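Local coordinates for mutual gliding-motility protein MglA (Myxococcus xanthus DK 1622, PDB 6H17) that binds and hydrolyses GTP as a small Ras-like GTPase, acting as the intracellular switch that sets gliding direction and speed and coordinates the two motility systems, at residues 16-21 against 99-104; 23-28 against 77-82. All coordinates share one frame; numbering follows the deposited sequence.

Contact 1: 16-21 against 99-104; sequences VYYGPG and VVFVAD
V16 to Y18 runs parallel to V99 to F101, joined by three backbone hydrogen bonds: V100 N to V16 O, Y18 N to V100 O, and V102 N to Y18 O, the last almost straight (2.8 Å, 177° at the hydrogen). These are neighbouring strands in the central sheet of the Ras-like GTPase fold; strand 10-18 ends at Y18, and G19 to G21 begin the P-loop. On the face carrying Y17 and V100, the two side chains lie side by side. V100 CB sits over the middle of the Y17 ring, 3.9 Å from its centroid, in a CH-pi contact, with CG1 reaching Y17 CE1 and CG2 reaching Y17 CZ. Chi1 of Y17 (-80°) turns CG to the side of its backbone N, 4.1 Å from V100 CB. V102 CG2 meets the same ring at its edge, 3.9 Å from Y17 CD1, and N28, L29 and I32 of helix 25-35 also touch this side chain. An alanine in place of Y17 would probably leave V100 and V102 CG2 without the ring they pack on and open a gap against that helix. On the other face, F101 CE2 is 3.7 Å from G19 CA, while F101 CZ approaches P20 CD. Farther on, a water donates to both G21 O and D104 OD2, the latter also salt-bridged to K142. V102 O is buried with no hydrogen-bond partner in the model; a CA-H...O contact from G19 CA, at 3.6 Å, approaches it instead.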
ATOM      1  N   VAL A  16       0.703   0.514   4.088  1.00 11.19           N
ATOM      2  CA  VAL A  16      -0.451   1.279   3.619  1.00 10.94           C
ATOM      3  C   VAL A  16      -0.448   1.316   2.091  1.00 11.01           C
ATOM      4  O   VAL A  16       0.545   1.725   1.473  1.00 11.56           O
ATOM      5  CB  VAL A  16      -0.479   2.703   4.210  1.00 11.93           C
ATOM      6  CG1 VAL A  16      -1.631   3.503   3.605  1.00 12.84           C
ATOM      7  CG2 VAL A  16      -0.604   2.627   5.722  1.00 13.04           C
ATOM      8  N   TYR A  17      -1.575   0.916   1.495  1.00 10.62           N
ATOM      9  CA  TYR A  17      -1.854   1.078   0.070  1.00 10.53           C
ATOM     10  C   TYR A  17      -2.541   2.422  -0.126  1.00 10.42           C
ATOM     11  O   TYR A  17      -3.608   2.681   0.462  1.00 11.75           O
ATOM     12  CB  TYR A  17      -2.729  -0.084  -0.407  1.00 10.35           C
ATOM     13  CG  TYR A  17      -1.966  -1.368  -0.669  1.00 10.94           C
ATOM     14  CD1 TYR A  17      -1.821  -1.866  -1.942  1.00 11.30           C
ATOM     15  CD2 TYR A  17      -1.385  -2.088   0.374  1.00 12.42           C
ATOM     16  CE1 TYR A  17      -1.126  -3.030  -2.193  1.00 12.10           C
ATOM     17  CE2 TYR A  17      -0.696  -3.254   0.126  1.00 11.31           C
ATOM     18  CZ  TYR A  17      -0.562  -3.712  -1.157  1.00 11.74           C
ATOM     19  OH  TYR A  17       0.156  -4.872  -1.360  1.00 12.44           O
ATOM     20  N   TYR A  18      -1.941   3.255  -0.962  1.00 11.37           N
ATOM     21  CA  TYR A  18      -2.357   4.632  -1.182  1.00 11.10           C
ATOM     22  C   TYR A  18      -2.640   4.821  -2.659  1.00 11.95           C
ATOM     23  O   TYR A  18      -2.220   4.009  -3.486  1.00 13.69           O
ATOM     24  CB  TYR A  18      -1.213   5.569  -0.768  1.00 12.47           C
ATOM     25  CG  TYR A  18      -1.577   6.894  -0.150  1.00 12.26           C
ATOM     26  CD1 TYR A  18      -1.813   7.002   1.201  1.00 13.38           C
ATOM     27  CD2 TYR A  18      -1.628   8.040  -0.912  1.00 12.66           C
ATOM     28  CE1 TYR A  18      -2.106   8.203   1.776  1.00 13.24           C
ATOM     29  CE2 TYR A  18      -1.930   9.270  -0.350  1.00 13.52           C
ATOM     30  CZ  TYR A  18      -2.169   9.338   1.010  1.00 13.15           C
ATOM     31  OH  TYR A  18      -2.436  10.534   1.646  1.00 14.94           O
ATOM     32  N   GLY A  19      -3.341   5.896  -3.013  1.00 11.17           N
ATOM     33  CA  GLY A  19      -3.627   6.195  -4.398  1.00 11.30           C
ATOM     34  C   GLY A  19      -4.994   6.820  -4.547  1.00 11.14           C
ATOM     35  O   GLY A  19      -5.780   6.860  -3.606  1.00 12.67           O
ATOM     36  N   PRO A  20      -5.315   7.293  -5.740  1.00 11.74           N
ATOM     37  CA  PRO A  20      -6.529   8.103  -5.926  1.00 12.04           C
ATOM     38  C   PRO A  20      -7.797   7.259  -5.861  1.00 11.83           C
ATOM     39  O   PRO A  20      -7.774   6.031  -5.801  1.00 12.17           O
ATOM     40  CB  PRO A  20      -6.304   8.736  -7.303  1.00 12.63           C
ATOM     41  CG  PRO A  20      -5.438   7.765  -8.008  1.00 13.32           C
ATOM     42  CD  PRO A  20      -4.497   7.218  -6.962  1.00 11.57           C
ATOM     43  N   GLY A  21      -8.936   7.940  -5.872  1.00 12.52           N
ATOM     44  CA  GLY A  21     -10.202   7.236  -5.823  1.00 12.67           C
ATOM     45  C   GLY A  21     -10.306   6.175  -6.881  1.00 11.95           C
ATOM     46  O   GLY A  21      -9.905   6.385  -8.030  1.00 12.93           O
ATOM     47  N   VAL A  99       4.944   1.723   2.144  1.00 11.13           N
ATOM     48  CA  VAL A  99       3.830   2.214   1.342  1.00 11.73           C
ATOM     49  C   VAL A  99       3.859   1.599  -0.047  1.00 11.51           C
ATOM     50  O   VAL A  99       4.921   1.445  -0.662  1.00 12.11           O
ATOM     51  CB  VAL A  99       3.856   3.749   1.230  1.00 12.84           C
ATOM     52  CG1 VAL A  99       2.812   4.250   0.249  1.00 17.03           C
ATOM     53  CG2 VAL A  99       3.639   4.391   2.584  1.00 15.82           C
ATOM     54  N   VAL A 100       2.678   1.251  -0.546  1.00 11.41           N
ATOM     55  CA  VAL A 100       2.468   0.904  -1.948  1.00 11.18           C
ATOM     56  C   VAL A 100       1.597   2.003  -2.516  1.00 11.35           C
ATOM     57  O   VAL A 100       0.474   2.216  -2.030  1.00 12.63           O
ATOM     58  CB  VAL A 100       1.767  -0.450  -2.113  1.00 10.95           C
ATOM     59  CG1 VAL A 100       1.464  -0.695  -3.582  1.00 11.19           C
ATOM     60  CG2 VAL A 100       2.602  -1.581  -1.533  1.00 12.37           C
ATOM     61  N   PHE A 101       2.087   2.707  -3.534  1.00 10.83           N
ATOM     62  CA  PHE A 101       1.257   3.665  -4.253  1.00  9.99           C
ATOM     63  C   PHE A 101       0.652   2.958  -5.454  1.00 10.26           C
ATOM     64  O   PHE A 101       1.386   2.505  -6.338  1.00 11.89           O
ATOM     65  CB  PHE A 101       2.038   4.891  -4.704  1.00 12.43           C
ATOM     66  CG  PHE A 101       1.159   5.932  -5.330  1.00 11.10           C
ATOM     67  CD1 PHE A 101       0.923   5.968  -6.704  1.00 12.45           C
ATOM     68  CD2 PHE A 101       0.520   6.858  -4.527  1.00 12.21           C
ATOM     69  CE1 PHE A 101       0.093   6.931  -7.257  1.00 13.00           C
ATOM     70  CE2 PHE A 101      -0.321   7.814  -5.070  1.00 12.72           C
ATOM     71  CZ  PHE A 101      -0.511   7.867  -6.420  1.00 12.41           C
ATOM     72  N   VAL A 102      -0.669   2.878  -5.508  1.00 10.54           N
ATOM     73  CA  VAL A 102      -1.393   2.240  -6.594  1.00 10.46           C
ATOM     74  C   VAL A 102      -1.852   3.340  -7.538  1.00 11.45           C
ATOM     75  O   VAL A 102      -2.731   4.138  -7.199  1.00 12.05           O
ATOM     76  CB  VAL A 102      -2.577   1.415  -6.083  1.00 10.66           C
ATOM     77  CG1 VAL A 102      -3.315   0.763  -7.242  1.00 11.32           C
ATOM     78  CG2 VAL A 102      -2.124   0.362  -5.069  1.00 12.56           C
ATOM     79  N   ALA A 103      -1.252   3.409  -8.721  1.00 11.24           N
ATOM     80  CA  ALA A 103      -1.641   4.386  -9.728  1.00 11.27           C
ATOM     81  C   ALA A 103      -2.646   3.767 -10.685  1.00 11.84           C
ATOM     82  O   ALA A 103      -2.523   2.601 -11.081  1.00 11.86           O
ATOM     83  CB  ALA A 103      -0.407   4.840 -10.493  1.00 12.48           C
ATOM     84  N   ASP A 104      -3.656   4.541 -11.044  1.00 11.59           N
ATOM     85  CA  ASP A 104      -4.614   4.127 -12.065  1.00 11.65           C
ATOM     86  C   ASP A 104      -4.034   4.472 -13.430  1.00 12.16           C
ATOM     87  O   ASP A 104      -3.845   5.647 -13.742  1.00 12.74           O
ATOM     88  CB  ASP A 104      -5.937   4.855 -11.828  1.00 12.22           C
ATOM     89  CG  ASP A 104      -7.062   4.343 -12.717  1.00 12.74           C
ATOM     90  OD1 ASP A 104      -6.798   4.013 -13.898  1.00 12.49           O
ATOM     91  OD2 ASP A 104      -8.218   4.257 -12.234  1.00 13.80           O
TER
HETATM   92  O   HOH W   1      -8.494   6.137 -10.232  0.53 13.83           O

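Contact 2: 23-28 against 77-82; sequences CGKTTN and YTVPGQ. With MG (magnesium ion), chain B; GSP (5'-guanosine-diphosphate-monothiophosphate), chain C.
O1B of the nucleotide's beta-phosphate is gripped by three donors: G24 N, K25 N and K25 NZ (2.8 Å from NZ to O1B). This is the P-loop, or Walker A motif, wrapped round GTPgammaS, with G24 at the N-cap of helix 25-35. The K25 chain bends at chi3 and chi4 (-64° and -69°), bringing CE and then NZ round to the phosphates, and NZ also bonds O3G of the gamma-phosphate at 2.7 Å. From the 77-82 side, G81 N donates to that same O3G, so the two segments meet on one terminal oxygen. Their direct contact is mostly packing: T78 CG2 rests against K25 CB and lies 3.6 Å from K25 O. V79 O comes within 3.0 Å of K25 CE, with V79 CG2 farther off on the same side. G81 CA lies 3.8 Å from K25 NZ. The N-H of T26 binds O2B and its hydroxyl OG1 binds the magnesium ion at 2.1 Å; O2B, O2G and three waters complete the six ligands. D58 is a second partner of T26 OG1 and also bonds T78 OG1, tying both threonines to one carboxylate. Next along the helix, T27 holds O1A of the alpha-phosphate through both N and OG1. The backbone N-H groups at the helix start, together with the magnesium ion, probably stabilise the phosphate oxygens. One magnesium-bound water bridges to the 77-82 segment, donating to T78 OG1 (3.0 Å) and to V79 O (2.9 Å).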
ATOM      1  N   CYS A  23      -8.753   3.515  -7.638  1.00 11.26           N
ATOM      2  CA  CYS A  23      -7.569   3.107  -8.383  1.00 11.49           C
ATOM      3  C   CYS A  23      -7.232   1.624  -8.277  1.00 10.57           C
ATOM      4  O   CYS A  23      -6.472   1.130  -9.117  1.00 11.48           O
ATOM      5  CB  CYS A  23      -6.365   3.940  -7.971  1.00 12.68           C
ATOM      6  SG  CYS A  23      -5.803   3.614  -6.277  1.00 12.17           S
ATOM      7  N   GLY A  24      -7.752   0.919  -7.279  1.00 10.83           N
ATOM      8  CA  GLY A  24      -7.514  -0.501  -7.121  1.00 10.32           C
ATOM      9  C   GLY A  24      -6.911  -0.950  -5.798  1.00 10.39           C
ATOM     10  O   GLY A  24      -6.420  -2.080  -5.715  1.00 10.40           O
ATOM     11  N   LYS A  25      -6.912  -0.098  -4.765  1.00 10.46           N
ATOM     12  CA  LYS A  25      -6.317  -0.466  -3.477  1.00 10.13           C
ATOM     13  C   LYS A  25      -7.062  -1.625  -2.819  1.00 10.77           C
ATOM     14  O   LYS A  25      -6.458  -2.652  -2.458  1.00 11.10           O
ATOM     15  CB  LYS A  25      -6.320   0.753  -2.546  1.00 10.52           C
ATOM     16  CG  LYS A  25      -5.525   1.942  -3.088  1.00 11.93           C
ATOM     17  CD  LYS A  25      -5.634   3.207  -2.241  1.00 13.43           C
ATOM     18  CE  LYS A  25      -7.020   3.790  -2.157  1.00 13.79           C
ATOM     19  NZ  LYS A  25      -7.529   4.385  -3.422  1.00 11.90           N
ATOM     20  N   THR A  26      -8.374  -1.478  -2.644  1.00 10.56           N
ATOM     21  CA  THR A  26      -9.181  -2.536  -2.051  1.00 10.92           C
ATOM     22  C   THR A  26      -9.048  -3.821  -2.854  1.00 11.61           C
ATOM     23  O   THR A  26      -8.923  -4.907  -2.281  1.00 11.52           O
ATOM     24  CB  THR A  26     -10.633  -2.069  -1.962  1.00 11.47           C
ATOM     25  OG1 THR A  26     -10.705  -0.966  -1.039  1.00 12.36           O
ATOM     26  CG2 THR A  26     -11.562  -3.199  -1.485  1.00 12.77           C
ATOM     27  N   THR A  27      -9.048  -3.711  -4.191  1.00 11.20           N
ATOM     28  CA  THR A  27      -8.963  -4.896  -5.047  1.00 10.52           C
ATOM     29  C   THR A  27      -7.657  -5.642  -4.815  1.00 10.63           C
ATOM     30  O   THR A  27      -7.639  -6.880  -4.804  1.00 11.47           O
ATOM     31  CB  THR A  27      -9.068  -4.464  -6.507  1.00 11.70           C
ATOM     32  OG1 THR A  27     -10.323  -3.821  -6.739  1.00 12.58           O
ATOM     33  CG2 THR A  27      -9.002  -5.661  -7.455  1.00 12.98           C
ATOM     34  N   ASN A  28      -6.552  -4.917  -4.614  1.00 11.17           N
ATOM     35  CA  ASN A  28      -5.293  -5.573  -4.279  1.00 10.28           C
ATOM     36  C   ASN A  28      -5.456  -6.455  -3.044  1.00 11.07           C
ATOM     37  O   ASN A  28      -5.052  -7.623  -3.034  1.00 11.24           O
ATOM     38  CB  ASN A  28      -4.182  -4.541  -4.024  1.00 11.28           C
ATOM     39  CG  ASN A  28      -3.334  -4.232  -5.255  1.00 10.57           C
ATOM     40  OD1 ASN A  28      -2.279  -4.834  -5.442  1.00 11.05           O
ATOM     41  ND2 ASN A  28      -3.748  -3.265  -6.047  1.00 10.90           N
ATOM     42  N   TYR A  77      -3.259  -2.032   5.161  1.00 11.99           N
ATOM     43  CA  TYR A  77      -4.369  -1.098   5.180  1.00 11.20           C
ATOM     44  C   TYR A  77      -4.520  -0.472   3.805  1.00 12.25           C
ATOM     45  O   TYR A  77      -3.529  -0.267   3.098  1.00 13.20           O
ATOM     46  CB  TYR A  77      -4.108   0.062   6.155  1.00 13.19           C
ATOM     47  CG  TYR A  77      -4.166  -0.288   7.636  1.00 13.34           C
ATOM     48  CD1 TYR A  77      -5.279   0.052   8.378  1.00 17.87           C
ATOM     49  CD2 TYR A  77      -3.125  -0.943   8.278  1.00 14.72           C
ATOM     50  CE1 TYR A  77      -5.353  -0.238   9.729  1.00 22.18           C
ATOM     51  CE2 TYR A  77      -3.198  -1.246   9.653  1.00 15.18           C
ATOM     52  CZ  TYR A  77      -4.318  -0.879  10.338  1.00 18.41           C
ATOM     53  OH  TYR A  77      -4.430  -1.178  11.683  1.00 22.21           O
ATOM     54  N   THR A  78      -5.748  -0.152   3.443  1.00 11.20           N
ATOM     55  CA  THR A  78      -5.978   0.821   2.378  1.00 11.76           C
ATOM     56  C   THR A  78      -6.486   2.112   2.994  1.00 11.63           C
ATOM     57  O   THR A  78      -6.732   2.194   4.201  1.00 13.13           O
ATOM     58  CB  THR A  78      -6.978   0.309   1.341  1.00 11.61           C
ATOM     59  OG1 THR A  78      -8.283   0.231   1.927  1.00 12.46           O
ATOM     60  CG2 THR A  78      -6.562  -1.030   0.787  1.00 11.33           C
ATOM     61  N   VAL A  79      -6.619   3.132   2.150  1.00 11.41           N
ATOM     62  CA  VAL A  79      -7.167   4.418   2.560  1.00 12.95           C
ATOM     63  C   VAL A  79      -8.309   4.771   1.622  1.00 13.36           C
ATOM     64  O   VAL A  79      -8.404   4.218   0.511  1.00 13.91           O
ATOM     65  CB  VAL A  79      -6.105   5.542   2.524  1.00 12.37           C
ATOM     66  CG1 VAL A  79      -4.886   5.167   3.355  1.00 14.26           C
ATOM     67  CG2 VAL A  79      -5.707   5.892   1.103  1.00 14.65           C
ATOM     68  N   PRO A  80      -9.155   5.729   2.000  1.00 13.10           N
ATOM     69  CA  PRO A  80     -10.116   6.283   1.035  1.00 12.64           C
ATOM     70  C   PRO A  80      -9.403   7.302   0.166  1.00 12.91           C
ATOM     71  O   PRO A  80      -8.892   8.311   0.665  1.00 14.26           O
ATOM     72  CB  PRO A  80     -11.197   6.917   1.917  1.00 14.32           C
ATOM     73  CG  PRO A  80     -10.592   7.047   3.260  1.00 28.08           C
ATOM     74  CD  PRO A  80      -9.384   6.206   3.376  1.00 15.20           C
ATOM     75  N   GLY A  81      -9.325   7.027  -1.124  1.00 12.92           N
ATOM     76  CA  GLY A  81      -8.525   7.829  -2.023  1.00 13.09           C
ATOM     77  C   GLY A  81      -9.167   9.052  -2.599  1.00 12.88           C
ATOM     78  O   GLY A  81      -8.465   9.915  -3.141  1.00 14.26           O
ATOM     79  N   GLN A  82     -10.487   9.186  -2.518  1.00 13.80           N
ATOM     80  CA  GLN A  82     -11.126  10.366  -3.087  1.00 14.33           C
ATOM     81  C   GLN A  82     -10.640  11.617  -2.359  1.00 14.32           C
ATOM     82  O   GLN A  82     -10.436  11.608  -1.141  1.00 14.30           O
ATOM     83  CB  GLN A  82     -12.640  10.238  -2.989  1.00 15.92           C
ATOM     84  CG  GLN A  82     -13.255   9.175  -3.894  1.00 17.91           C
ATOM     85  CD  GLN A  82     -14.725   8.982  -3.608  1.00 32.64           C
ATOM     86  OE1 GLN A  82     -15.102   8.173  -2.762  1.00 39.04           O
ATOM     87  NE2 GLN A  82     -15.563   9.736  -4.299  1.00 46.51           N
TER
HETATM   88 MG    MG B 301     -11.288   1.030  -1.384  1.00 12.47          MG
HETATM   89  PG  GSP C 302     -11.353   3.973  -2.909  1.00 12.13           P
HETATM   90  O3B GSP C 302     -10.971   3.003  -4.195  1.00 11.42           O
HETATM   91  S1G GSP C 302     -12.736   5.090  -3.508  1.00 14.65           S
HETATM   92  O2G GSP C 302     -11.715   3.009  -1.761  1.00 14.69           O
HETATM   93  O3G GSP C 302     -10.058   4.718  -2.569  1.00 13.52           O
HETATM   94  PB  GSP C 302     -10.022   1.742  -4.330  1.00 11.11           P
HETATM   95  O1B GSP C 302      -8.655   2.165  -4.719  1.00 10.39           O
HETATM   96  O2B GSP C 302     -10.122   0.877  -3.131  1.00 11.13           O
HETATM   97  PA  GSP C 302     -11.245  -0.456  -5.763  1.00 12.17           P
HETATM   98  O1A GSP C 302     -10.200  -1.430  -5.487  1.00 12.44           O
HETATM   99  O2A GSP C 302     -12.511  -0.575  -5.032  1.00 14.33           O
HETATM  100  O3A GSP C 302     -10.680   1.023  -5.613  1.00 11.27           O
HETATM  101  O5' GSP C 302     -11.480  -0.497  -7.341  1.00 12.22           O
HETATM  102  C5' GSP C 302     -12.402   0.391  -7.952  1.00 13.11           C
HETATM  103  C4' GSP C 302     -12.947  -0.217  -9.239  1.00 14.77           C
HETATM  104  O4' GSP C 302     -11.867  -0.422 -10.170  1.00 14.17           O
HETATM  105  C3' GSP C 302     -13.578  -1.566  -9.009  1.00 14.90           C
HETATM  106  O3' GSP C 302     -14.725  -1.699  -9.832  1.00 23.55           O
HETATM  107  C2' GSP C 302     -12.524  -2.585  -9.437  1.00 15.24           C
HETATM  108  O2' GSP C 302     -13.017  -3.815  -9.881  1.00 16.83           O
HETATM  109  C1' GSP C 302     -11.839  -1.786 -10.556  1.00 12.82           C
HETATM  110  N9  GSP C 302     -10.463  -2.185 -10.822  1.00 12.11           N
HETATM  111  C8  GSP C 302      -9.473  -2.292  -9.896  1.00 11.63           C
HETATM  112  N7  GSP C 302      -8.331  -2.687 -10.497  1.00 11.28           N
HETATM  113  C5  GSP C 302      -8.612  -2.830 -11.830  1.00 10.46           C
HETATM  114  C6  GSP C 302      -7.841  -3.225 -12.922  1.00 11.70           C
HETATM  115  O6  GSP C 302      -6.627  -3.534 -12.878  1.00 11.84           O
HETATM  116  N1  GSP C 302      -8.482  -3.271 -14.120  1.00 10.71           N
HETATM  117  C2  GSP C 302      -9.803  -2.932 -14.274  1.00 11.78           C
HETATM  118  N2  GSP C 302     -10.342  -2.988 -15.480  1.00 12.55           N
HETATM  119  N3  GSP C 302     -10.573  -2.553 -13.229  1.00 11.81           N
HETATM  120  C4  GSP C 302      -9.949  -2.521 -12.036  1.00 11.48           C
HETATM  121  O   HOH W   2      -9.626   1.725  -0.250  1.00 13.38           O
HETATM  122  O   HOH W   3     -12.419   0.939   0.312  1.00 15.28           O
HETATM  123  O   HOH W   4     -12.917   0.319  -2.459  1.00 14.14           O

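In the fold
From the N terminus, strand 10-18 leads into the P-loop and then directly into helix 25-35. Contact 2 closes the first loop when the chain, after strands 45-49 and 52-62, returns along strand 71-78 to the gamma-phosphate. It then passes through helix 86-93 and comes back as strand 98-104, closing contact 1; contact 2 is therefore nested inside contact 1. Strand 10-18 lies between strands 71-78 and 98-104; contact 1 pairs it with 98-104, while contact 2 sets the start of helix 25-35 against the end of 71-78. They join through Y17 N to Y77 O, probably a hydrogen bond, and through G19 O to K25 NZ. Together they gather sheet, P-loop, helix start and the loop after strand 71-78 around the phosphates.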